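Local coordinates for protein flavin reductase (Uncultured bacterium, PDB 5CHO) that probably uses a reduced nicotinamide cofactor to reduce the flavin that a partner tryptophan halogenase needs, and binds flavin-adenine dinucleotide, at residues Gly142-Phe147 against Arg176-Tyr181; Phe147-Trp152 against Gly165-Ala170. One frame throughout, in Å; residues are numbered along the deposited sequence.

Contact 1 of 2, residues Gly142-Phe147 against Arg176-Tyr181. With FAD (flavin-adenine dinucleotide), chain I.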
ATOM      1  N   GLY A 142     -20.019  -8.890  -1.503  1.00 35.69           N
ATOM      2  CA  GLY A 142     -19.503  -8.843  -2.860  1.00 35.29           C
ATOM      3  C   GLY A 142     -18.040  -8.449  -2.922  1.00 31.66           C
ATOM      4  O   GLY A 142     -17.456  -8.402  -4.004  1.00 32.79           O
ATOM      5  N   ALA A 143     -17.449  -8.155  -1.767  1.00 32.49           N
ATOM      6  CA  ALA A 143     -16.033  -7.798  -1.699  1.00 32.65           C
ATOM      7  C   ALA A 143     -15.148  -8.994  -2.033  1.00 34.10           C
ATOM      8  O   ALA A 143     -15.565 -10.144  -1.896  1.00 34.80           O
ATOM      9  CB  ALA A 143     -15.688  -7.256  -0.320  1.00 35.42           C
ATOM     10  N   LEU A 144     -13.926  -8.712  -2.473  1.00 34.86           N
ATOM     11  CA  LEU A 144     -12.934  -9.745  -2.734  1.00 30.36           C
ATOM     12  C   LEU A 144     -12.448 -10.395  -1.441  1.00 36.66           C
ATOM     13  O   LEU A 144     -12.059 -11.561  -1.440  1.00 35.75           O
ATOM     14  CB  LEU A 144     -11.752  -9.161  -3.510  1.00 31.38           C
ATOM     15  CG  LEU A 144     -12.112  -8.558  -4.873  1.00 32.13           C
ATOM     16  CD1 LEU A 144     -10.856  -8.075  -5.591  1.00 26.54           C
ATOM     17  CD2 LEU A 144     -12.905  -9.534  -5.730  1.00 30.98           C
ATOM     18  N   ALA A 145     -12.467  -9.636  -0.346  1.00 33.41           N
ATOM     19  CA  ALA A 145     -11.998 -10.141   0.943  1.00 33.23           C
ATOM     20  C   ALA A 145     -12.494  -9.300   2.122  1.00 37.51           C
ATOM     21  O   ALA A 145     -12.802  -8.118   1.964  1.00 37.56           O
ATOM     22  CB  ALA A 145     -10.475 -10.202   0.953  1.00 36.84           C
ATOM     23  N   TRP A 146     -12.565  -9.923   3.297  1.00 36.66           N
ATOM     24  CA  TRP A 146     -12.904  -9.236   4.542  1.00 30.65           C
ATOM     25  C   TRP A 146     -11.801  -9.381   5.586  1.00 35.67           C
ATOM     26  O   TRP A 146     -11.150 -10.421   5.673  1.00 36.57           O
ATOM     27  CB  TRP A 146     -14.211  -9.776   5.134  1.00 36.51           C
ATOM     28  CG  TRP A 146     -15.470  -9.408   4.401  1.00 42.48           C
ATOM     29  CD1 TRP A 146     -15.637  -8.411   3.483  1.00 40.47           C
ATOM     30  CD2 TRP A 146     -16.751 -10.032   4.549  1.00 44.16           C
ATOM     31  NE1 TRP A 146     -16.941  -8.382   3.047  1.00 40.51           N
ATOM     32  CE2 TRP A 146     -17.645  -9.370   3.686  1.00 42.70           C
ATOM     33  CE3 TRP A 146     -17.226 -11.092   5.325  1.00 42.21           C
ATOM     34  CZ2 TRP A 146     -18.986  -9.732   3.581  1.00 46.87           C
ATOM     35  CZ3 TRP A 146     -18.552 -11.449   5.219  1.00 44.30           C
ATOM     36  CH2 TRP A 146     -19.417 -10.774   4.355  1.00 45.03           C
ATOM     37  N   PHE A 147     -11.593  -8.323   6.368  1.00 34.54           N
ATOM     38  CA  PHE A 147     -10.720  -8.378   7.537  1.00 29.63           C
ATOM     39  C   PHE A 147     -11.411  -7.708   8.716  1.00 34.82           C
ATOM     40  O   PHE A 147     -12.101  -6.705   8.541  1.00 35.29           O
ATOM     41  CB  PHE A 147      -9.377  -7.674   7.305  1.00 27.61           C
ATOM     42  CG  PHE A 147      -8.594  -8.188   6.130  1.00 33.34           C
ATOM     43  CD1 PHE A 147      -7.650  -9.196   6.284  1.00 35.89           C
ATOM     44  CD2 PHE A 147      -8.801  -7.655   4.867  1.00 29.61           C
ATOM     45  CE1 PHE A 147      -6.928  -9.660   5.196  1.00 29.79           C
ATOM     46  CE2 PHE A 147      -8.079  -8.109   3.782  1.00 30.94           C
ATOM     47  CZ  PHE A 147      -7.144  -9.117   3.945  1.00 33.68           C
ATOM     48  N   ARG A 176     -12.935 -12.389  -8.496  1.00 42.58           N
ATOM     49  CA  ARG A 176     -13.524 -11.795  -9.679  1.00 39.93           C
ATOM     50  C   ARG A 176     -12.824 -10.465  -9.913  1.00 38.84           C
ATOM     51  O   ARG A 176     -11.932 -10.099  -9.143  1.00 37.19           O
ATOM     52  CB  ARG A 176     -15.034 -11.630  -9.524  1.00 43.15           C
ATOM     53  CG  ARG A 176     -15.480 -10.961  -8.240  1.00 48.78           C
ATOM     54  CD  ARG A 176     -16.816 -11.505  -7.755  1.00 53.09           C
ATOM     55  NE  ARG A 176     -17.521 -10.503  -6.963  1.00 50.05           N
ATOM     56  CZ  ARG A 176     -18.173  -9.472  -7.493  1.00 52.21           C
ATOM     57  NH1 ARG A 176     -18.233  -9.327  -8.814  1.00 49.50           N
ATOM     58  NH2 ARG A 176     -18.780  -8.591  -6.710  1.00 49.96           N
ATOM     59  N   ASP A 177     -13.219  -9.750 -10.963  1.00 37.20           N
ATOM     60  CA  ASP A 177     -12.544  -8.515 -11.349  1.00 37.59           C
ATOM     61  C   ASP A 177     -12.377  -7.559 -10.179  1.00 40.17           C
ATOM     62  O   ASP A 177     -13.303  -7.346  -9.398  1.00 35.85           O
ATOM     63  CB  ASP A 177     -13.308  -7.842 -12.488  1.00 42.62           C
ATOM     64  CG  ASP A 177     -13.207  -8.619 -13.783  1.00 46.46           C
ATOM     65  OD1 ASP A 177     -12.838  -9.812 -13.731  1.00 48.74           O
ATOM     66  OD2 ASP A 177     -13.477  -8.033 -14.849  1.00 50.46           O
ATOM     67  N   ALA A 178     -11.181  -6.986 -10.075  1.00 37.54           N
ATOM     68  CA  ALA A 178     -10.809  -6.167  -8.932  1.00 32.18           C
ATOM     69  C   ALA A 178     -10.855  -4.683  -9.255  1.00 31.89           C
ATOM     70  O   ALA A 178     -10.577  -4.269 -10.381  1.00 30.88           O
ATOM     71  CB  ALA A 178      -9.421  -6.553  -8.458  1.00 27.24           C
ATOM     72  N   LEU A 179     -11.195  -3.886  -8.249  1.00 26.87           N
ATOM     73  CA  LEU A 179     -11.190  -2.441  -8.392  1.00 26.01           C
ATOM     74  C   LEU A 179      -9.786  -1.940  -8.139  1.00 25.01           C
ATOM     75  O   LEU A 179      -9.184  -2.236  -7.107  1.00 27.80           O
ATOM     76  CB  LEU A 179     -12.179  -1.780  -7.435  1.00 28.01           C
ATOM     77  CG  LEU A 179     -12.371  -0.276  -7.636  1.00 33.74           C
ATOM     78  CD1 LEU A 179     -12.886   0.018  -9.035  1.00 24.52           C
ATOM     79  CD2 LEU A 179     -13.323   0.293  -6.589  1.00 26.33           C
ATOM     80  N   VAL A 180      -9.272  -1.178  -9.094  1.00 26.66           N
ATOM     81  CA  VAL A 180      -7.924  -0.655  -9.012  1.00 22.94           C
ATOM     82  C   VAL A 180      -7.942   0.851  -9.210  1.00 29.34           C
ATOM     83  O   VAL A 180      -8.700   1.370 -10.030  1.00 31.56           O
ATOM     84  CB  VAL A 180      -7.023  -1.347 -10.052  1.00 28.87           C
ATOM     85  CG1 VAL A 180      -5.716  -0.594 -10.252  1.00 27.28           C
ATOM     86  CG2 VAL A 180      -6.763  -2.781  -9.614  1.00 26.42           C
ATOM     87  N   TYR A 181      -7.102   1.544  -8.449  1.00 26.63           N
ATOM     88  CA  TYR A 181      -6.989   2.989  -8.538  1.00 23.89           C
ATOM     89  C   TYR A 181      -5.593   3.359  -9.007  1.00 26.35           C
ATOM     90  O   TYR A 181      -4.613   3.151  -8.292  1.00 28.71           O
ATOM     91  CB  TYR A 181      -7.294   3.638  -7.186  1.00 26.67           C
ATOM     92  CG  TYR A 181      -7.372   5.141  -7.236  1.00 22.29           C
ATOM     93  CD1 TYR A 181      -8.377   5.779  -7.949  1.00 25.25           C
ATOM     94  CD2 TYR A 181      -6.447   5.926  -6.559  1.00 27.76           C
ATOM     95  CE1 TYR A 181      -8.454   7.161  -7.994  1.00 29.07           C
ATOM     96  CE2 TYR A 181      -6.517   7.304  -6.595  1.00 31.55           C
ATOM     97  CZ  TYR A 181      -7.522   7.915  -7.315  1.00 30.18           C
ATOM     98  OH  TYR A 181      -7.595   9.287  -7.361  1.00 43.05           O
TER
HETATM   99  PA  FAD I 201     -14.157  13.236   6.609  1.00 31.01           P
HETATM  100  O1A FAD I 201     -14.891  13.688   7.839  1.00 34.63           O
HETATM  101  O2A FAD I 201     -15.098  13.030   5.488  1.00 27.38           O
HETATM  102  O5B FAD I 201     -13.077  14.358   6.169  1.00 30.03           O
HETATM  103  C5B FAD I 201     -12.343  14.153   4.955  1.00 33.66           C
HETATM  104  C4B FAD I 201     -11.611  15.479   4.531  1.00 41.00           C
HETATM  105  O4B FAD I 201     -12.484  16.342   4.139  1.00 40.43           O
HETATM  106  C3B FAD I 201     -10.903  16.092   5.733  1.00 42.83           C
HETATM  107  O3B FAD I 201      -9.665  16.603   5.372  1.00 42.68           O
HETATM  108  C2B FAD I 201     -11.824  17.213   6.210  1.00 41.54           C
HETATM  109  O2B FAD I 201     -11.003  18.417   6.670  1.00 50.30           O
HETATM  110  C1B FAD I 201     -12.520  17.558   5.185  1.00 40.09           C
HETATM  111  N9A FAD I 201     -13.862  17.797   5.574  1.00 43.22           N
HETATM  112  C8A FAD I 201     -14.916  16.953   5.459  1.00 41.41           C
HETATM  113  N7A FAD I 201     -16.010  17.584   5.957  1.00 41.25           N
HETATM  114  C5A FAD I 201     -15.627  18.815   6.380  1.00 53.77           C
HETATM  115  C6A FAD I 201     -16.325  19.858   6.969  1.00 58.51           C
HETATM  116  N6A FAD I 201     -17.717  20.053   7.345  1.00 47.77           N
HETATM  117  N1A FAD I 201     -15.681  21.003   7.295  1.00 52.62           N
HETATM  118  C2A FAD I 201     -14.339  21.136   7.052  1.00 54.39           C
HETATM  119  N3A FAD I 201     -13.643  20.104   6.478  1.00 55.34           N
HETATM  120  C4A FAD I 201     -14.295  18.946   6.142  1.00 48.90           C
HETATM  121  N1  FAD I 201      -8.371   9.046   2.890  1.00 27.54           N
HETATM  122  C2  FAD I 201      -7.425   8.691   3.947  1.00 26.17           C
HETATM  123  O2  FAD I 201      -7.382   9.353   4.990  1.00 28.34           O
HETATM  124  N3  FAD I 201      -6.521   7.561   3.768  1.00 29.05           N
HETATM  125  C4  FAD I 201      -6.569   6.804   2.559  1.00 28.74           C
HETATM  126  O4  FAD I 201      -5.856   5.912   2.424  1.00 27.36           O
HETATM  127  C4X FAD I 201      -7.542   7.179   1.483  1.00 27.23           C
HETATM  128  N5  FAD I 201      -7.607   6.437   0.262  1.00 23.93           N
HETATM  129  C5X FAD I 201      -8.581   6.806  -0.796  1.00 24.35           C
HETATM  130  C6  FAD I 201      -8.646   6.063  -2.012  1.00 24.89           C
HETATM  131  C7  FAD I 201      -9.564   6.423  -3.009  1.00 27.08           C
HETATM  132  C7M FAD I 201      -9.365   5.412  -4.179  1.00 19.88           C
HETATM  133  C8  FAD I 201     -10.414   7.510  -2.792  1.00 24.51           C
HETATM  134  C8M FAD I 201     -11.392   7.806  -3.978  1.00 21.15           C
HETATM  135  C9  FAD I 201     -10.346   8.234  -1.595  1.00 26.81           C
HETATM  136  C9A FAD I 201      -9.428   7.890  -0.593  1.00 23.30           C
HETATM  137  N10 FAD I 201      -9.372   8.657   0.649  1.00 25.96           N
HETATM  138  C10 FAD I 201      -8.421   8.290   1.679  1.00 24.24           C
HETATM  139  C1' FAD I 201     -10.270   9.826   0.884  1.00 23.82           C
HETATM  140  C2' FAD I 201     -11.350   9.472   1.926  1.00 22.46           C
HETATM  141  O2' FAD I 201     -12.046   8.342   1.498  1.00 23.40           O
HETATM  142  C3' FAD I 201     -12.285  10.651   2.052  1.00 22.29           C
HETATM  143  O3' FAD I 201     -11.582  11.742   2.559  1.00 22.37           O
HETATM  144  C4' FAD I 201     -13.450  10.319   2.989  1.00 25.43           C
HETATM  145  O4' FAD I 201     -14.414  11.285   2.870  1.00 28.03           O
HETATM  146  C5' FAD I 201     -12.955  10.280   4.450  1.00 25.24           C
HETATM  147  O5' FAD I 201     -14.043   9.981   5.315  1.00 29.13           O
HETATM  148  P   FAD I 201     -13.979  10.457   6.861  1.00 22.57           P
HETATM  149  O1P FAD I 201     -15.376  10.501   7.424  1.00 32.30           O
HETATM  150  O2P FAD I 201     -13.102   9.495   7.671  1.00 31.44           O
HETATM  151  O3P FAD I 201     -13.354  11.896   6.901  1.00 25.89           O
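Leu-144 and Arg-176 stand where the backbones of Gly-142-Phe-147 and Arg-176-Tyr-181 come nearest, their CA atoms 7.3 Å apart, too far for strand pairing, so side chains have to span the gap. Leu-144 does so with both branches of its fork. Its CG stands anti to its own carbonyl carbon, beside the backbone N (chi1 -60°). Of the two methyls beyond, CD1 meets CB of Ala-178 at 3.5 Å, while CD2 rests 3.6 Å from the backbone O of Arg-176 and also touches CG of that arginine, the two side chains running obliquely past each other.

The polar half of the contact lies at the looped ends. The chain of Arg-176 is bent at chi2 (-147°), which sets CD; at its end NH2 donates to the carbonyl O of Gly-142 at 3.0 Å, arriving in the carbonyl plane on a lone pair. The bond is not straight, with 142° at the hydrogen, and the oxygen is tilted from the guanidinium plane. Through NH1 the same group forms a salt bridge to Asp-104. An alanine at Arg-176 would probably leave Gly-142 O without this donor and Asp-104 without this salt-bridge partner, and would take away the methylene at CG that CD2 of Leu-144 touches.

At the far end of strand 178-182, Tyr-181 belongs to the flavin pocket: the flavin methyl C7M sits over one face of its ring, offset toward the rim, 3.7 Å from CG. Ala-145 packs on Ser-43 and Ala-178 on His-182 of the second subunit. The chemistry is thus divided, buried aliphatic packing beside a charge-assisted bond at the more exposed loop end, and together they tie the loop leading into strand 145-157 to the approach of the strand that carries Tyr-181 to the flavin.

Contact 2 of 2, residues Phe147-Trp152 against Gly165-Ala170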
ATOM      1  N   PHE A 147     -11.593  -8.323   6.368  1.00 34.54           N
ATOM      2  CA  PHE A 147     -10.720  -8.378   7.537  1.00 29.63           C
ATOM      3  C   PHE A 147     -11.411  -7.708   8.716  1.00 34.82           C
ATOM      4  O   PHE A 147     -12.101  -6.705   8.541  1.00 35.29           O
ATOM      5  CB  PHE A 147      -9.377  -7.674   7.305  1.00 27.61           C
ATOM      6  CG  PHE A 147      -8.594  -8.188   6.130  1.00 33.34           C
ATOM      7  CD1 PHE A 147      -7.650  -9.196   6.284  1.00 35.89           C
ATOM      8  CD2 PHE A 147      -8.801  -7.655   4.867  1.00 29.61           C
ATOM      9  CE1 PHE A 147      -6.928  -9.660   5.196  1.00 29.79           C
ATOM     10  CE2 PHE A 147      -8.079  -8.109   3.782  1.00 30.94           C
ATOM     11  CZ  PHE A 147      -7.144  -9.117   3.945  1.00 33.68           C
ATOM     12  N   GLU A 148     -11.228  -8.265   9.909  1.00 34.06           N
ATOM     13  CA  GLU A 148     -11.540  -7.549  11.143  1.00 37.38           C
ATOM     14  C   GLU A 148     -10.252  -7.369  11.920  1.00 36.51           C
ATOM     15  O   GLU A 148      -9.422  -8.277  11.979  1.00 37.66           O
ATOM     16  CB  GLU A 148     -12.570  -8.287  12.002  1.00 37.00           C
ATOM     17  CG  GLU A 148     -13.937  -8.436  11.371  1.00 40.12           C
ATOM     18  CD  GLU A 148     -14.917  -9.123  12.301  1.00 46.33           C
ATOM     19  OE1 GLU A 148     -15.584  -8.417  13.087  1.00 46.97           O
ATOM     20  OE2 GLU A 148     -15.014 -10.368  12.258  1.00 48.22           O
ATOM     21  N   CYS A 149     -10.095  -6.197  12.523  1.00 32.61           N
ATOM     22  CA  CYS A 149      -8.847  -5.847  13.178  1.00 31.74           C
ATOM     23  C   CYS A 149      -9.079  -5.165  14.511  1.00 36.90           C
ATOM     24  O   CYS A 149     -10.079  -4.476  14.705  1.00 36.19           O
ATOM     25  CB  CYS A 149      -8.028  -4.921  12.277  1.00 33.16           C
ATOM     26  SG  CYS A 149      -7.855  -5.488  10.569  1.00 46.39           S
ATOM     27  N   ALA A 150      -8.140  -5.373  15.425  1.00 37.28           N
ATOM     28  CA  ALA A 150      -8.073  -4.606  16.656  1.00 36.14           C
ATOM     29  C   ALA A 150      -6.925  -3.625  16.531  1.00 34.66           C
ATOM     30  O   ALA A 150      -5.849  -3.990  16.060  1.00 37.26           O
ATOM     31  CB  ALA A 150      -7.876  -5.511  17.844  1.00 37.65           C
ATOM     32  N   LEU A 151      -7.143  -2.387  16.957  1.00 36.91           N
ATOM     33  CA  LEU A 151      -6.108  -1.378  16.845  1.00 34.97           C
ATOM     34  C   LEU A 151      -4.939  -1.726  17.764  1.00 41.30           C
ATOM     35  O   LEU A 151      -5.087  -1.831  18.981  1.00 43.71           O
ATOM     36  CB  LEU A 151      -6.679   0.006  17.164  1.00 32.56           C
ATOM     37  CG  LEU A 151      -5.695   1.178  17.123  1.00 33.22           C
ATOM     38  CD1 LEU A 151      -5.012   1.261  15.767  1.00 32.38           C
ATOM     39  CD2 LEU A 151      -6.415   2.480  17.439  1.00 30.06           C
ATOM     40  N   TRP A 152      -3.775  -1.890  17.147  1.00 40.22           N
ATOM     41  CA  TRP A 152      -2.547  -2.292  17.821  1.00 39.25           C
ATOM     42  C   TRP A 152      -1.833  -1.016  18.218  1.00 41.44           C
ATOM     43  O   TRP A 152      -1.579  -0.769  19.399  1.00 46.46           O
ATOM     44  CB  TRP A 152      -1.701  -3.157  16.874  1.00 48.37           C
ATOM     45  CG  TRP A 152      -0.507  -3.905  17.440  1.00 57.57           C
ATOM     46  CD1 TRP A 152      -0.529  -5.015  18.241  1.00 61.95           C
ATOM     47  CD2 TRP A 152       0.880  -3.641  17.166  1.00 61.27           C
ATOM     48  NE1 TRP A 152       0.754  -5.436  18.503  1.00 68.49           N
ATOM     49  CE2 TRP A 152       1.637  -4.610  17.858  1.00 67.40           C
ATOM     50  CE3 TRP A 152       1.554  -2.672  16.413  1.00 56.45           C
ATOM     51  CZ2 TRP A 152       3.033  -4.634  17.825  1.00 68.39           C
ATOM     52  CZ3 TRP A 152       2.941  -2.696  16.382  1.00 53.33           C
ATOM     53  CH2 TRP A 152       3.664  -3.671  17.083  1.00 55.59           C
ATOM     54  N   GLY A 165      -3.358  -2.584  12.629  1.00 34.53           N
ATOM     55  CA  GLY A 165      -4.366  -3.466  13.186  1.00 38.66           C
ATOM     56  C   GLY A 165      -3.876  -4.894  13.264  1.00 39.52           C
ATOM     57  O   GLY A 165      -3.297  -5.403  12.305  1.00 34.36           O
ATOM     58  N   ARG A 166      -4.096  -5.537  14.405  1.00 39.48           N
ATOM     59  CA  ARG A 166      -3.865  -6.969  14.507  1.00 46.24           C
ATOM     60  C   ARG A 166      -5.137  -7.692  14.090  1.00 42.58           C
ATOM     61  O   ARG A 166      -6.222  -7.392  14.587  1.00 36.81           O
ATOM     62  CB  ARG A 166      -3.449  -7.393  15.918  1.00 46.04           C
ATOM     63  CG  ARG A 166      -3.165  -8.886  15.974  1.00 60.06           C
ATOM     64  CD  ARG A 166      -2.788  -9.424  17.338  1.00 64.91           C
ATOM     65  NE  ARG A 166      -2.485 -10.846  17.204  1.00 68.51           N
ATOM     66  CZ  ARG A 166      -1.801 -11.576  18.079  1.00 70.64           C
ATOM     67  NH1 ARG A 166      -1.319 -11.035  19.191  1.00 79.76           N
ATOM     68  NH2 ARG A 166      -1.597 -12.863  17.832  1.00 65.91           N
ATOM     69  N   LEU A 167      -4.999  -8.636  13.167  1.00 38.07           N
ATOM     70  CA  LEU A 167      -6.148  -9.330  12.611  1.00 40.77           C
ATOM     71  C   LEU A 167      -6.836 -10.205  13.654  1.00 43.30           C
ATOM     72  O   LEU A 167      -6.173 -10.929  14.398  1.00 47.99           O
ATOM     73  CB  LEU A 167      -5.716 -10.179  11.408  1.00 37.97           C
ATOM     74  CG  LEU A 167      -5.164  -9.378  10.220  1.00 42.07           C
ATOM     75  CD1 LEU A 167      -4.812 -10.267   9.034  1.00 36.13           C
ATOM     76  CD2 LEU A 167      -6.148  -8.304   9.805  1.00 43.26           C
ATOM     77  N   LEU A 168      -8.166 -10.134  13.695  1.00 45.08           N
ATOM     78  CA  LEU A 168      -8.970 -11.034  14.517  1.00 44.60           C
ATOM     79  C   LEU A 168      -9.597 -12.062  13.599  1.00 48.13           C
ATOM     80  O   LEU A 168      -9.763 -13.223  13.971  1.00 55.32           O
ATOM     81  CB  LEU A 168     -10.054 -10.284  15.290  1.00 39.09           C
ATOM     82  CG  LEU A 168      -9.677  -8.946  15.917  1.00 41.14           C
ATOM     83  CD1 LEU A 168     -10.929  -8.309  16.522  1.00 45.66           C
ATOM     84  CD2 LEU A 168      -8.598  -9.148  16.956  1.00 39.51           C
ATOM     85  N   THR A 169      -9.946 -11.618  12.397  1.00 42.91           N
ATOM     86  CA  THR A 169     -10.443 -12.507  11.360  1.00 42.08           C
ATOM     87  C   THR A 169      -9.987 -12.029   9.996  1.00 40.85           C
ATOM     88  O   THR A 169      -9.656 -10.859   9.799  1.00 39.64           O
ATOM     89  CB  THR A 169     -11.984 -12.604  11.340  1.00 42.78           C
ATOM     90  OG1 THR A 169     -12.549 -11.319  11.052  1.00 46.38           O
ATOM     91  CG2 THR A 169     -12.521 -13.112  12.668  1.00 45.24           C
ATOM     92  N   ALA A 170      -9.984 -12.959   9.057  1.00 38.51           N
ATOM     93  CA  ALA A 170      -9.635 -12.673   7.682  1.00 38.42           C
ATOM     94  C   ALA A 170     -10.262 -13.769   6.848  1.00 43.96           C
ATOM     95  O   ALA A 170     -10.307 -14.928   7.261  1.00 50.15           O
ATOM     96  CB  ALA A 170      -8.131 -12.616   7.491  1.00 37.02           C
TER
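Glu-148 and Thr-169 cross obliquely on one face of the hairpin formed by strands 145-157 and 160-172. The threonine turns OG1 between its backbone N and carbonyl carbon (chi1 62°), and this hydroxyl donates to Glu-148 OE2 at 2.9 Å, on the anti side of the carboxylate. OE1 is held by Thr-135 OG1.

On the opposite face, Phe-147, Cys-149 and Leu-167 gather. Leu-167 CD2 lies 3.4 Å from Cys-149 SG and also meets Phe-147 CD1, which in turn touches Ala-170 CB at 3.7 Å. The leucine and phenylalanine side chains pass obliquely. Leu-37 and Ile-40 of the second subunit pack against Leu-167 and Phe-147.

Between these groups the strand pairing slips by one residue in a classic beta bulge: Leu-168 and Thr-169 both face Glu-148, whose O accepts from Leu-168 N at 2.8 Å and, weakly, from Thr-169 N. Leu-168 CD2 reaches Ala-150 CB. A side chain at Gly-165 would clash with Cys-149 CB.

The bulge coincides with the corner at Leu-168 and probably lets the strand turn there while still paired, with a buried carboxylate held mainly by two threonine hydroxyls, plus a weak bond from Arg-134 N, on one face and apolar packing on the other.

How the contacts relate
Strand 145-157 serves both contacts, with Phe-147 shared between them, yet it is used in two ways. In contact 2 it pairs with its hairpin neighbour, strand 160-172, through backbone bonds interrupted by a bulge, and 532 Å² is buried. Contact 1 buries only 200 Å² and joins the loop before the strand to the run into strand 178-182 by side chains, the arginine donating to a backbone oxygen. Both are partly buried, but contact 1 has its exposed polar end in loops, whereas contact 2 keeps a carboxylate inside. Contact 2 is nested within the loop that contact 1 closes, their centres about 18 Å apart, and both touch the second subunit.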